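Local coordinates for metal-dependent hydrolase (Lactobacillus plantarum, PDB 2F6K), which probably catalyses the metal-dependent decarboxylation of aminocarboxymuconate semialdehyde, as a manganese-binding member of the amidohydrolase family, at residues R21-D26 and V61-K66. Sequence-based numbering, arbitrary orientation.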
loop_
_atom_site.group_PDB
_atom_site.type_symbol
_atom_site.label_atom_id
_atom_site.label_comp_id
_atom_site.label_asym_id
_atom_site.label_seq_id
_atom_site.Cartn_x
_atom_site.Cartn_y
_atom_site.Cartn_z
ATOM N N ARG A 21 -9.585 20.323 -9.489
ATOM C CA ARG A 21 -8.758 20.846 -8.419
ATOM C C ARG A 21 -8.003 19.797 -7.590
ATOM O O ARG A 21 -6.862 20.032 -7.201
ATOM C CB ARG A 21 -9.631 21.723 -7.507
ATOM C CG ARG A 21 -8.899 22.389 -6.351
ATOM C CD ARG A 21 -9.710 23.531 -5.710
ATOM N NE ARG A 21 -10.781 23.080 -4.818
ATOM C CZ ARG A 21 -12.029 22.803 -5.196
ATOM N NH1 ARG A 21 -12.393 22.926 -6.465
ATOM N NH2 ARG A 21 -12.925 22.410 -4.298
ATOM N N HIS A 22 -8.612 18.640 -7.343
ATOM C CA HIS A 22 -7.972 17.621 -6.502
ATOM C C HIS A 22 -7.416 16.371 -7.179
ATOM O O HIS A 22 -6.569 15.682 -6.613
ATOM C CB HIS A 22 -8.938 17.172 -5.392
ATOM C CG HIS A 22 -9.349 18.270 -4.461
ATOM N ND1 HIS A 22 -8.443 18.995 -3.716
ATOM C CD2 HIS A 22 -10.571 18.773 -4.160
ATOM C CE1 HIS A 22 -9.089 19.897 -2.997
ATOM N NE2 HIS A 22 -10.382 19.784 -3.248
ATOM N N VAL A 23 -7.887 16.056 -8.374
ATOM C CA VAL A 23 -7.399 14.863 -9.041
ATOM C C VAL A 23 -6.552 15.203 -10.257
ATOM O O VAL A 23 -7.027 15.844 -11.196
ATOM C CB VAL A 23 -8.571 13.961 -9.486
ATOM C CG1 VAL A 23 -8.040 12.711 -10.161
ATOM C CG2 VAL A 23 -9.434 13.593 -8.288
ATOM N N PRO A 24 -5.269 14.803 -10.243
ATOM C CA PRO A 24 -4.396 15.089 -11.391
ATOM C C PRO A 24 -4.722 14.103 -12.517
ATOM O O PRO A 24 -4.916 12.909 -12.269
ATOM C CB PRO A 24 -2.997 14.887 -10.817
ATOM C CG PRO A 24 -3.214 13.781 -9.814
ATOM C CD PRO A 24 -4.509 14.192 -9.134
ATOM N N GLY A 25 -4.804 14.604 -13.745
ATOM C CA GLY A 25 -5.119 13.734 -14.866
ATOM C C GLY A 25 -6.584 13.324 -14.884
ATOM O O GLY A 25 -7.437 14.034 -14.349
ATOM N N ASP A 26 -6.885 12.183 -15.500
ATOM C CA ASP A 26 -8.263 11.707 -15.572
ATOM C C ASP A 26 -8.607 10.855 -14.355
ATOM O O ASP A 26 -7.939 9.866 -14.075
ATOM C CB ASP A 26 -8.492 10.880 -16.844
ATOM C CG ASP A 26 -8.164 11.645 -18.118
ATOM O OD1 ASP A 26 -8.521 12.838 -18.226
ATOM O OD2 ASP A 26 -7.558 11.039 -19.025
ATOM N N VAL A 61 -16.840 12.192 -3.095
ATOM C CA VAL A 61 -16.340 13.521 -2.765
ATOM C C VAL A 61 -15.636 13.673 -1.425
ATOM O O VAL A 61 -15.912 14.604 -0.672
ATOM C CB VAL A 61 -17.462 14.565 -2.847
ATOM C CG1 VAL A 61 -17.817 14.821 -4.291
ATOM C CG2 VAL A 61 -18.681 14.074 -2.079
ATOM N N ASN A 62 -14.723 12.760 -1.128
ATOM C CA ASN A 62 -13.948 12.826 0.108
ATOM C C ASN A 62 -12.511 13.128 -0.298
ATOM O O ASN A 62 -11.766 12.224 -0.670
ATOM C CB ASN A 62 -14.009 11.486 0.844
ATOM C CG ASN A 62 -13.041 11.410 2.016
ATOM O OD1 ASN A 62 -12.900 10.356 2.636
ATOM N ND2 ASN A 62 -12.371 12.522 2.327
ATOM N N PHE A 63 -12.121 14.397 -0.230
ATOM C CA PHE A 63 -10.767 14.787 -0.611
ATOM C C PHE A 63 -9.888 15.162 0.569
ATOM O O PHE A 63 -8.797 15.691 0.380
ATOM C CB PHE A 63 -10.813 15.951 -1.604
ATOM C CG PHE A 63 -11.601 15.648 -2.844
ATOM C CD1 PHE A 63 -11.179 14.659 -3.728
ATOM C CD2 PHE A 63 -12.792 16.322 -3.106
ATOM C CE1 PHE A 63 -11.935 14.341 -4.856
ATOM C CE2 PHE A 63 -13.556 16.016 -4.228
ATOM C CZ PHE A 63 -13.129 15.022 -5.105
ATOM N N GLY A 64 -10.357 14.890 1.785
ATOM C CA GLY A 64 -9.565 15.212 2.959
ATOM C C GLY A 64 -10.014 16.463 3.690
ATOM O O GLY A 64 -9.492 16.788 4.760
ATOM N N ASP A 65 -10.977 17.172 3.117
ATOM C CA ASP A 65 -11.510 18.389 3.727
ATOM C C ASP A 65 -12.985 18.130 4.088
ATOM O O ASP A 65 -13.847 18.031 3.211
ATOM C CB ASP A 65 -11.397 19.555 2.733
ATOM C CG ASP A 65 -11.821 20.888 3.328
ATOM O OD1 ASP A 65 -12.829 20.942 4.066
ATOM O OD2 ASP A 65 -11.150 21.897 3.037
ATOM N N LYS A 66 -13.266 18.028 5.383
ATOM C CA LYS A 66 -14.620 17.766 5.862
ATOM C C LYS A 66 -15.663 18.780 5.404
ATOM O O LYS A 66 -16.696 18.404 4.843
ATOM C CB LYS A 66 -14.645 17.693 7.384
ATOM C CG LYS A 66 -16.003 17.317 7.932
ATOM C CD LYS A 66 -15.982 17.207 9.441
ATOM C CE LYS A 66 -17.380 16.966 9.978
ATOM N NZ LYS A 66 -17.442 17.198 11.441
#
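His-22 and Phe-63 mark the nearest backbone approach, their CA atoms 7.1 Å apart, where the end of helix 13-22 faces the loop leading into helix 66-86. Val-23 is the first residue to leave helical backbone angles, and no hydrogen bond joins the two segments, so side chains carry the contact. The His-22 and Phe-63 rings form an offset stack, with centroids 4.7 Å apart and planes inclined by 27°. Both CG atoms sit beside the backbone N, anti to the carbonyl carbon (chi1 -61° for His-22), which helps bring the rings together. CD2 of His-22 lies over the phenyl face, 3.5 Å from CD2 of Phe-63. Two CH-pi contacts make the overlap reciprocal: His-22 CB stands 4.1 Å from the phenyl centroid, and Phe-63 CB 4.0 Å from the imidazole centroid. In the amidohydrolase TIM barrel, this surface contact ties helix 13-22, after strand 3-9, to the loop following strand 49-55. Arg-21 CG lies over the imidazole face opposite Phe-63 CB, and His-22 NE2 hydrogen-bonds Glu-68 OE2, which also salt-bridges Arg-21 NH2; together these probably restrict imidazole rotation. Val-23 CG2 approaches Phe-63 CE1 obliquely at 4.3 Å. Replacing Phe-63 with alanine would probably strip the imidazole of its stacking partner and open a gap beside Val-23.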